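Local coordinates for Glyoxalase/bleomycin resistance protein/dioxygenase (Vibrio splendidus, PDB 2RK9), which is of unknown specific function but belongs to the glyoxalase/bleomycin resistance/dioxygenase superfamily, whose paired beta-alpha-beta-beta-beta modules commonly form metal-dependent enzymes or drug-binding proteins, at residues P9-F14 / V48-E53; W79-I84 / F130-D135; L103-Y108 / T116-M121. The protein carries 1 engineered substitution. All blocks are in the same frame, centred on the assembly; numbering follows the deposited sequence.

Contact 1: residues P9-F14 / V48-E53; sequences PELYCF and VDVMLE
Strand 9-12 and strand 48-53 run in the same direction, their short axes 25° apart, and the register Glu10-Met51, Leu11-Leu52, Tyr12-Glu53 defines a parallel pair. Four backbone bonds alternate across the seam. Met51 N reaches Pro9 O almost along the C=O axis, and Leu11 N gives the shortest link, 2.7 Å to Met51 O. Glu53 N then binds Leu11 O in the carbonyl plane. The last bond, Cys13 N to Glu53 O, is more bent, with the donor above the carbonyl plane.

Glu10 can be followed outward. Its CB lies 4.0 Å from Met51 CB. With CG anti to the backbone N (chi1 174°), CG stays over the same Met51 CB, and the extended chain carries the carboxylate away from the Met51 selenium and along the strand to Glu53. There CD lies 3.8 Å from Glu53 OE1, and OE2 comes within 3.0 Å of Glu53 OE1, the two carboxylate planes 35° apart. Both oxygens are acceptors and no hydrogen bond is assigned; like charges this close would tend to raise the pKa of one of them. OE1 has better partners, a salt bridge to Arg131 and a hydrogen bond from Asn76, which would offset part of the repulsion.

On the face bearing Leu11 and Leu52 the contact is apolar. Leu11 CD1 sits 4.0 Å from Val50 CG2 and equally close to Leu52 CD2, whose other neighbour is Cys13 SG at 3.9 Å. Helix 16-26 covers Leu52 through Ile16 and Phe23, while Tyr128 of the second subunit packs on Leu11. First strand beside fourth, parallel, with a helix and two strands between, is the topology of the beta-alpha-beta-beta-beta module of the vicinal oxygen chelate fold.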
loop_
_atom_site.group_PDB
_atom_site.type_symbol
_atom_site.label_atom_id
_atom_site.label_comp_id
_atom_site.label_asym_id
_atom_site.label_seq_id
_atom_site.Cartn_x
_atom_site.Cartn_y
_atom_site.Cartn_z
ATOM N N PRO B 9 -2.295 3.880 0.058
ATOM C CA PRO B 9 -1.556 3.778 -1.199
ATOM C C PRO B 9 -2.099 4.749 -2.232
ATOM O O PRO B 9 -3.305 4.954 -2.328
ATOM C CB PRO B 9 -1.793 2.330 -1.624
ATOM C CG PRO B 9 -2.070 1.621 -0.330
ATOM C CD PRO B 9 -2.959 2.607 0.377
ATOM N N GLU B 10 -1.199 5.365 -2.985
ATOM C CA GLU B 10 -1.611 6.254 -4.057
ATOM C C GLU B 10 -1.131 5.540 -5.307
ATOM O O GLU B 10 0.050 5.225 -5.432
ATOM C CB GLU B 10 -0.956 7.625 -3.936
ATOM C CG GLU B 10 -1.262 8.525 -5.122
ATOM C CD GLU B 10 -0.868 9.966 -4.881
ATOM O OE1 GLU B 10 0.230 10.192 -4.340
ATOM O OE2 GLU B 10 -1.662 10.867 -5.244
ATOM N N LEU B 11 -2.054 5.278 -6.224
ATOM C CA LEU B 11 -1.733 4.545 -7.443
ATOM C C LEU B 11 -1.805 5.369 -8.721
ATOM O O LEU B 11 -2.785 6.067 -8.960
ATOM C CB LEU B 11 -2.699 3.367 -7.585
ATOM C CG LEU B 11 -2.973 2.535 -6.332
ATOM C CD1 LEU B 11 -4.039 1.491 -6.650
ATOM C CD2 LEU B 11 -1.683 1.884 -5.849
ATOM N N TYR B 12 -0.765 5.275 -9.546
ATOM C CA TYR B 12 -0.762 5.969 -10.825
ATOM C C TYR B 12 -1.655 5.151 -11.756
ATOM O O TYR B 12 -1.618 3.924 -11.724
ATOM C CB TYR B 12 0.640 6.034 -11.433
ATOM C CG TYR B 12 0.607 6.605 -12.836
ATOM C CD1 TYR B 12 0.346 7.957 -13.048
ATOM C CD2 TYR B 12 0.738 5.774 -13.955
ATOM C CE1 TYR B 12 0.209 8.472 -14.334
ATOM C CE2 TYR B 12 0.604 6.277 -15.243
ATOM C CZ TYR B 12 0.338 7.626 -15.423
ATOM O OH TYR B 12 0.200 8.129 -16.692
ATOM N N CYS B 13 -2.445 5.827 -12.585
ATOM C CA CYS B 13 -3.349 5.141 -13.505
ATOM C C CYS B 13 -3.164 5.619 -14.941
ATOM O O CYS B 13 -3.084 6.822 -15.194
ATOM C CB CYS B 13 -4.808 5.369 -13.095
ATOM S SG CYS B 13 -5.237 4.813 -11.414
ATOM N N PHE B 14 -3.106 4.679 -15.881
ATOM C CA PHE B 14 -2.947 5.033 -17.289
ATOM C C PHE B 14 -4.132 5.883 -17.744
ATOM O O PHE B 14 -3.954 6.898 -18.411
ATOM C CB PHE B 14 -2.850 3.769 -18.148
ATOM C CG PHE B 14 -1.639 2.938 -17.858
ATOM C CD1 PHE B 14 -0.385 3.330 -18.307
ATOM C CD2 PHE B 14 -1.750 1.765 -17.126
ATOM C CE1 PHE B 14 0.743 2.566 -18.029
ATOM C CE2 PHE B 14 -0.625 0.990 -16.842
ATOM C CZ PHE B 14 0.618 1.391 -17.293
ATOM N N VAL B 48 -11.426 1.698 4.480
ATOM C CA VAL B 48 -10.073 1.457 4.004
ATOM C C VAL B 48 -9.924 2.334 2.763
ATOM O O VAL B 48 -10.653 2.171 1.793
ATOM C CB VAL B 48 -9.866 -0.023 3.651
ATOM C CG1 VAL B 48 -8.391 -0.288 3.405
ATOM C CG2 VAL B 48 -10.370 -0.896 4.790
ATOM N N ASP B 49 -8.974 3.262 2.808
ATOM C CA ASP B 49 -8.788 4.210 1.714
ATOM C C ASP B 49 -7.679 3.929 0.695
ATOM O O ASP B 49 -6.683 3.269 0.994
ATOM C CB ASP B 49 -8.561 5.615 2.290
ATOM C CG ASP B 49 -9.627 6.029 3.292
ATOM O OD1 ASP B 49 -10.752 5.483 3.256
ATOM O OD2 ASP B 49 -9.341 6.930 4.109
ATOM N N VAL B 50 -7.877 4.458 -0.511
ATOM C CA VAL B 50 -6.917 4.342 -1.602
ATOM C C VAL B 50 -7.037 5.599 -2.466
ATOM O O VAL B 50 -8.124 6.162 -2.614
ATOM C CB VAL B 50 -7.193 3.101 -2.508
ATOM C CG1 VAL B 50 -8.559 3.203 -3.135
ATOM C CG2 VAL B 50 -6.142 3.007 -3.625
HETATM N N MSE B 51 -5.909 6.040 -3.014
HETATM C CA MSE B 51 -5.886 7.205 -3.886
HETATM C C MSE B 51 -5.494 6.815 -5.309
HETATM O O MSE B 51 -4.567 6.033 -5.517
HETATM C CB MSE B 51 -4.890 8.245 -3.381
HETATM C CG MSE B 51 -5.292 8.926 -2.106
HETATM SE SE MSE B 51 -3.894 10.120 -1.536
HETATM C CE MSE B 51 -2.962 8.904 -0.348
ATOM N N LEU B 52 -6.215 7.364 -6.281
ATOM C CA LEU B 52 -5.916 7.110 -7.685
ATOM C C LEU B 52 -5.449 8.426 -8.300
ATOM O O LEU B 52 -6.031 9.480 -8.052
ATOM C CB LEU B 52 -7.154 6.608 -8.434
ATOM C CG LEU B 52 -7.795 5.318 -7.921
ATOM C CD1 LEU B 52 -8.976 4.954 -8.823
ATOM C CD2 LEU B 52 -6.766 4.183 -7.885
ATOM N N GLU B 53 -4.387 8.361 -9.089
ATOM C CA GLU B 53 -3.864 9.557 -9.732
ATOM C C GLU B 53 -3.519 9.269 -11.186
ATOM O O GLU B 53 -2.705 8.396 -11.474
ATOM C CB GLU B 53 -2.622 10.050 -8.992
ATOM C CG GLU B 53 -2.080 11.324 -9.569
ATOM C CD GLU B 53 -2.006 12.439 -8.545
ATOM O OE1 GLU B 53 -1.038 12.445 -7.760
ATOM O OE2 GLU B 53 -2.918 13.294 -8.518
#

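Contact 2: residues W79-I84 / F130-D135; sequences WDVIDI and FRFCQD
This parallel pairing closes the second beta-alpha-beta-beta-beta module of the vicinal oxygen chelate fold, setting strand 75-80 beside strand 129-135. Trp79 is satisfied at both backbone atoms: its N donates to Arg131 O and its O accepts from Cys133 N, each donor lying well above the carbonyl plane. Val81 N continues the pattern to Cys133 O at 2.8 Å, now within that plane.

Beyond the strand end, side chain and water take over. Water 1 donates to Val81 O and accepts from Asp135 N, bridging the diverging backbones. Gln134 extends its chain, CG anti to the backbone N (chi1 -172°), past the carbonyl of Ile82 to the start of helix 84-94. Asp83 occupies the N-cap position, but its carboxylate makes no capping bond; OD1 instead accepts from water 2. Asp80 OD2 is bound by Arg6 N, and the guanidinium of Arg131 leads away to a salt bridge with Glu10.

The face bearing Trp79 and Phe132 is aromatic. Trp79 points alongside Phe132, whose edge meets the indole face in an offset edge-to-face pair, centroids 5.1 Å apart and planes at 70°. Trp79 CE3 approaches the edge of Phe130, 3.5 Å from its CE1, and Val81 CG1 comes within 3.4 Å of Phe132 CD1. Phe29 of the second subunit also meets the Trp79 ring.

Gln134 OE1 is held twice: water 2 donates to it, and Ile84 N, 2.8 Å away, points at one of its lone pairs with an N-H angle of 162°.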
loop_
_atom_site.group_PDB
_atom_site.type_symbol
_atom_site.label_atom_id
_atom_site.label_comp_id
_atom_site.label_asym_id
_atom_site.label_seq_id
_atom_site.Cartn_x
_atom_site.Cartn_y
_atom_site.Cartn_z
ATOM N N TRP B 79 2.128 7.227 4.214
ATOM C CA TRP B 79 2.230 6.610 5.526
ATOM C C TRP B 79 2.214 7.576 6.705
ATOM O O TRP B 79 3.150 8.362 6.877
ATOM C CB TRP B 79 3.522 5.795 5.531
ATOM C CG TRP B 79 3.695 4.883 6.687
ATOM C CD1 TRP B 79 3.910 5.236 7.982
ATOM C CD2 TRP B 79 3.699 3.452 6.649
ATOM N NE1 TRP B 79 4.051 4.110 8.763
ATOM C CE2 TRP B 79 3.923 3.002 7.968
ATOM C CE3 TRP B 79 3.531 2.505 5.628
ATOM C CZ2 TRP B 79 3.987 1.647 8.297
ATOM C CZ3 TRP B 79 3.593 1.152 5.959
ATOM C CH2 TRP B 79 3.817 0.740 7.283
ATOM N N ASP B 80 1.165 7.502 7.524
ATOM C CA ASP B 80 1.044 8.384 8.686
ATOM C C ASP B 80 2.010 8.010 9.797
ATOM O O ASP B 80 2.088 6.850 10.195
ATOM C CB ASP B 80 -0.373 8.354 9.267
ATOM C CG ASP B 80 -1.427 8.792 8.280
ATOM O OD1 ASP B 80 -1.128 9.631 7.404
ATOM O OD2 ASP B 80 -2.570 8.302 8.391
ATOM N N VAL B 81 2.738 9.004 10.296
ATOM C CA VAL B 81 3.692 8.802 11.384
ATOM C C VAL B 81 3.325 9.713 12.557
ATOM O O VAL B 81 2.655 10.727 12.377
ATOM C CB VAL B 81 5.129 9.104 10.929
ATOM C CG1 VAL B 81 5.571 8.083 9.881
ATOM C CG2 VAL B 81 5.197 10.502 10.352
ATOM N N ILE B 82 3.753 9.339 13.757
ATOM C CA ILE B 82 3.443 10.121 14.956
ATOM C C ILE B 82 4.376 11.314 15.142
ATOM O O ILE B 82 3.930 12.420 15.469
ATOM C CB ILE B 82 3.540 9.241 16.228
ATOM C CG1 ILE B 82 2.497 8.126 16.173
ATOM C CG2 ILE B 82 3.297 10.079 17.470
ATOM C CD1 ILE B 82 2.522 7.196 17.378
ATOM N N ASP B 83 5.669 11.091 14.929
ATOM C CA ASP B 83 6.674 12.136 15.118
ATOM C C ASP B 83 7.652 12.096 13.943
ATOM O O ASP B 83 8.676 11.422 14.009
ATOM C CB ASP B 83 7.430 11.870 16.418
ATOM C CG ASP B 83 7.609 13.107 17.257
ATOM O OD1 ASP B 83 7.855 14.195 16.690
ATOM O OD2 ASP B 83 7.517 12.982 18.496
ATOM N N ILE B 84 7.341 12.843 12.887
ATOM C CA ILE B 84 8.158 12.849 11.679
ATOM C C ILE B 84 9.562 13.451 11.804
ATOM O O ILE B 84 10.483 13.020 11.114
ATOM C CB ILE B 84 7.387 13.531 10.524
ATOM C CG1 ILE B 84 7.952 13.076 9.177
ATOM C CG2 ILE B 84 7.475 15.037 10.647
ATOM C CD1 ILE B 84 7.097 13.510 7.987
ATOM N N PHE B 130 7.963 5.624 -0.205
ATOM C CA PHE B 130 7.136 5.893 0.965
ATOM C C PHE B 130 7.087 7.395 1.205
ATOM O O PHE B 130 8.123 8.064 1.221
ATOM C CB PHE B 130 7.731 5.227 2.213
ATOM C CG PHE B 130 7.424 3.757 2.339
ATOM C CD1 PHE B 130 6.570 3.300 3.337
ATOM C CD2 PHE B 130 8.005 2.833 1.481
ATOM C CE1 PHE B 130 6.298 1.938 3.479
ATOM C CE2 PHE B 130 7.740 1.479 1.611
ATOM C CZ PHE B 130 6.886 1.025 2.614
ATOM N N ARG B 131 5.885 7.925 1.382
ATOM C CA ARG B 131 5.727 9.342 1.671
ATOM C C ARG B 131 5.227 9.400 3.107
ATOM O O ARG B 131 4.041 9.197 3.367
ATOM C CB ARG B 131 4.695 9.988 0.746
ATOM C CG ARG B 131 4.545 11.487 0.958
ATOM C CD ARG B 131 3.133 11.948 0.648
ATOM N NE ARG B 131 2.686 11.604 -0.705
ATOM C CZ ARG B 131 2.895 12.361 -1.778
ATOM N NH1 ARG B 131 3.551 13.508 -1.666
ATOM N NH2 ARG B 131 2.423 11.985 -2.962
ATOM N N PHE B 132 6.138 9.643 4.043
ATOM C CA PHE B 132 5.767 9.717 5.451
ATOM C C PHE B 132 5.126 11.070 5.717
ATOM O O PHE B 132 5.631 12.100 5.269
ATOM C CB PHE B 132 7.005 9.498 6.324
ATOM C CG PHE B 132 7.524 8.090 6.275
ATOM C CD1 PHE B 132 6.789 7.052 6.836
ATOM C CD2 PHE B 132 8.718 7.790 5.623
ATOM C CE1 PHE B 132 7.231 5.737 6.750
ATOM C CE2 PHE B 132 9.168 6.474 5.532
ATOM C CZ PHE B 132 8.421 5.448 6.094
ATOM N N CYS B 133 4.008 11.056 6.438
ATOM C CA CYS B 133 3.272 12.281 6.726
ATOM C C CYS B 133 2.866 12.402 8.182
ATOM O O CYS B 133 2.522 11.410 8.830
ATOM C CB CYS B 133 1.981 12.337 5.902
ATOM S SG CYS B 133 2.129 12.089 4.133
ATOM N N GLN B 134 2.884 13.632 8.684
ATOM C CA GLN B 134 2.453 13.905 10.047
ATOM C C GLN B 134 1.557 15.138 9.998
ATOM O O GLN B 134 1.974 16.189 9.522
ATOM C CB GLN B 134 3.633 14.208 10.965
ATOM C CG GLN B 134 3.208 14.297 12.427
ATOM C CD GLN B 134 4.172 15.098 13.270
ATOM O OE1 GLN B 134 5.381 14.884 13.225
ATOM N NE2 GLN B 134 3.637 16.031 14.052
ATOM N N ASP B 135 0.330 15.011 10.483
ATOM C CA ASP B 135 -0.584 16.141 10.497
ATOM C C ASP B 135 -0.252 17.064 11.658
ATOM O O ASP B 135 0.431 16.668 12.604
ATOM C CB ASP B 135 -2.025 15.659 10.640
ATOM C CG ASP B 135 -2.513 14.923 9.422
ATOM O OD1 ASP B 135 -1.952 13.853 9.110
ATOM O OD2 ASP B 135 -3.453 15.414 8.770
HETATM O O HOH W 1 0.043 12.154 11.819
HETATM O O HOH W 2 7.760 15.588 14.397
#

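Contact 3: residues L103-Y108 / T116-M121; sequences LESKSY and TQKQFM. Engineered in segment 116-121: Met121 (natural residue Ile).
Two antiparallel hydrogen-bonded pairs hold this hairpin together. Lys106 and Gln117 exchange bonds, Gln117 N to Lys106 O at 2.8 Å and Lys106 N to Gln117 O with its donor well above the carbonyl plane. Glu104 and Gln119 do the same: Gln119 N points nearly along the C=O axis of Glu104, while the return bond from Glu104 N to Gln119 O is more bent, its N-H angle 142°. A side-chain bond joins the non-hydrogen-bonded pair Ser107-Thr116, where OG and OG1 lie 2.7 Å apart and either may donate.

On the face of Glu104, Lys106, Gln117 and Gln119 the polar chains lie over one another. Gln117 NE2 donates along its own strand to Gln119 OE1, a longer bond of 3.3 Å that lies in both amide planes. Glu104 runs beside Gln119, carboxylate and amide turned 84° apart; OE2 stays 3.8 Å from Gln119 NE2, so they pack without bonding. Lys106, bent at chi3 (67°), crosses obliquely and lays its CD against the Gln119 amide, 3.7 Å from OE1.

The other face carries Ser105 OG against Lys118 CG at 3.6 Å, and Lys118 goes on to a salt bridge with Glu85. Toward the buried end, Leu103 CD1 lies 4.1 Å from Phe120 CD2, and both side chains touch Ile84 of helix 84-94.

Polar side chains thus dominate an edge hairpin of the sheet. Between these segments the backbone bonds supply the main directional cohesion, and hydrophobic packing is confined to the Leu103-Phe120 end.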
loop_
_atom_site.group_PDB
_atom_site.type_symbol
_atom_site.label_atom_id
_atom_site.label_comp_id
_atom_site.label_asym_id
_atom_site.label_seq_id
_atom_site.Cartn_x
_atom_site.Cartn_y
_atom_site.Cartn_z
ATOM N N LEU B 103 12.205 16.904 3.714
ATOM C CA LEU B 103 11.161 17.292 4.658
ATOM C C LEU B 103 10.605 18.665 4.321
ATOM O O LEU B 103 11.351 19.615 4.065
ATOM C CB LEU B 103 11.710 17.308 6.084
ATOM C CG LEU B 103 10.683 17.486 7.201
ATOM C CD1 LEU B 103 9.761 16.278 7.242
ATOM C CD2 LEU B 103 11.417 17.643 8.528
ATOM N N GLU B 104 9.283 18.760 4.353
ATOM C CA GLU B 104 8.601 19.996 4.027
ATOM C C GLU B 104 7.266 20.075 4.757
ATOM O O GLU B 104 6.659 19.057 5.078
ATOM C CB GLU B 104 8.335 20.045 2.523
ATOM C CG GLU B 104 7.409 18.921 2.065
ATOM C CD GLU B 104 6.922 19.079 0.639
ATOM O OE1 GLU B 104 6.741 20.230 0.194
ATOM O OE2 GLU B 104 6.695 18.048 -0.033
ATOM N N SER B 105 6.814 21.296 5.005
ATOM C CA SER B 105 5.528 21.524 5.645
ATOM C C SER B 105 4.586 21.982 4.538
ATOM O O SER B 105 4.751 23.076 4.008
ATOM C CB SER B 105 5.625 22.632 6.698
ATOM O OG SER B 105 6.510 22.282 7.748
ATOM N N LYS B 106 3.612 21.151 4.185
ATOM C CA LYS B 106 2.648 21.500 3.146
ATOM C C LYS B 106 1.343 21.945 3.797
ATOM O O LYS B 106 0.821 21.265 4.681
ATOM C CB LYS B 106 2.370 20.301 2.231
ATOM C CG LYS B 106 3.505 19.935 1.297
ATOM C CD LYS B 106 3.080 18.830 0.339
ATOM C CE LYS B 106 2.009 19.315 -0.630
ATOM N NZ LYS B 106 1.459 18.193 -1.457
ATOM N N SER B 107 0.803 23.073 3.339
ATOM C CA SER B 107 -0.433 23.603 3.902
ATOM C C SER B 107 -1.516 23.950 2.870
ATOM O O SER B 107 -1.208 24.239 1.706
ATOM C CB SER B 107 -0.115 24.859 4.723
ATOM O OG SER B 107 0.875 24.603 5.705
ATOM N N TYR B 108 -2.774 23.909 3.318
ATOM C CA TYR B 108 -3.944 24.271 2.502
ATOM C C TYR B 108 -4.899 25.068 3.388
ATOM O O TYR B 108 -4.880 24.920 4.614
ATOM C CB TYR B 108 -4.729 23.057 1.996
ATOM C CG TYR B 108 -4.006 21.747 1.985
ATOM C CD1 TYR B 108 -3.367 21.285 0.840
ATOM C CD2 TYR B 108 -4.011 20.935 3.112
ATOM C CE1 TYR B 108 -2.759 20.041 0.822
ATOM C CE2 TYR B 108 -3.405 19.686 3.104
ATOM C CZ TYR B 108 -2.778 19.246 1.954
ATOM O OH TYR B 108 -2.166 18.020 1.936
ATOM N N THR B 116 -1.842 22.129 8.073
ATOM C CA THR B 116 -0.500 21.758 7.645
ATOM C C THR B 116 -0.160 20.293 7.887
ATOM O O THR B 116 -0.605 19.685 8.861
ATOM C CB THR B 116 0.556 22.616 8.372
ATOM O OG1 THR B 116 0.236 24.002 8.206
ATOM C CG2 THR B 116 1.940 22.353 7.809
ATOM N N GLN B 117 0.641 19.740 6.984
ATOM C CA GLN B 117 1.087 18.361 7.081
ATOM C C GLN B 117 2.549 18.287 6.657
ATOM O O GLN B 117 2.910 18.701 5.552
ATOM C CB GLN B 117 0.234 17.462 6.184
ATOM C CG GLN B 117 0.678 16.010 6.179
ATOM C CD GLN B 117 -0.187 15.141 5.293
ATOM O OE1 GLN B 117 -1.270 14.709 5.689
ATOM N NE2 GLN B 117 0.285 14.883 4.078
ATOM N N LYS B 118 3.398 17.793 7.550
ATOM C CA LYS B 118 4.810 17.660 7.231
ATOM C C LYS B 118 4.985 16.315 6.545
ATOM O O LYS B 118 4.319 15.347 6.904
ATOM C CB LYS B 118 5.660 17.692 8.499
ATOM C CG LYS B 118 5.751 19.048 9.173
ATOM C CD LYS B 118 6.653 18.968 10.393
ATOM C CE LYS B 118 6.817 20.322 11.036
ATOM N NZ LYS B 118 7.773 20.269 12.175
ATOM N N GLN B 119 5.863 16.258 5.549
ATOM C CA GLN B 119 6.119 15.010 4.843
ATOM C C GLN B 119 7.458 15.004 4.148
ATOM O O GLN B 119 8.029 16.052 3.847
ATOM C CB GLN B 119 5.050 14.736 3.777
ATOM C CG GLN B 119 5.050 15.719 2.603
ATOM C CD GLN B 119 3.894 15.481 1.621
ATOM O OE1 GLN B 119 2.719 15.588 1.981
ATOM N NE2 GLN B 119 4.230 15.151 0.381
ATOM N N PHE B 120 7.947 13.797 3.903
ATOM C CA PHE B 120 9.175 13.593 3.162
ATOM C C PHE B 120 9.021 12.232 2.505
ATOM O O PHE B 120 8.189 11.430 2.922
ATOM C CB PHE B 120 10.421 13.674 4.063
ATOM C CG PHE B 120 10.696 12.449 4.886
ATOM C CD1 PHE B 120 11.504 11.430 4.389
ATOM C CD2 PHE B 120 10.219 12.349 6.188
ATOM C CE1 PHE B 120 11.837 10.328 5.181
ATOM C CE2 PHE B 120 10.543 11.256 6.987
ATOM C CZ PHE B 120 11.356 10.245 6.483
HETATM N N MSE B 121 9.776 11.992 1.445
HETATM C CA MSE B 121 9.681 10.711 0.766
HETATM C C MSE B 121 11.006 9.993 0.758
HETATM O O MSE B 121 12.062 10.613 0.649
HETATM C CB MSE B 121 9.208 10.891 -0.675
HETATM C CG MSE B 121 7.750 11.289 -0.811
HETATM SE SE MSE B 121 7.254 11.562 -2.644
HETATM C CE MSE B 121 7.277 9.719 -3.219
#

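All three contacts belong to one mixed sheet, ordered 30-35, 40-45, 48-53, 7-12, 75-80, 129-135, 115-123, 99-108. Contact 1 closes in the chain before contact 2 opens; contact 3 lies within the stretch of chain between the two segments of contact 2. Contacts 1 and 2 have centres 18 Å apart on opposite sides of the chain's centre, yet the Glu10-Arg131 salt bridge joins them, and both touch the second subunit. Contacts 2 and 3 lie about 9 Å apart between centres, sharing the seam of strands 129-135 and 115-123. Contact 3 touches no second subunit. The parallel joins thus close two successive modules at the dimer side, while the hairpin forms an outer border.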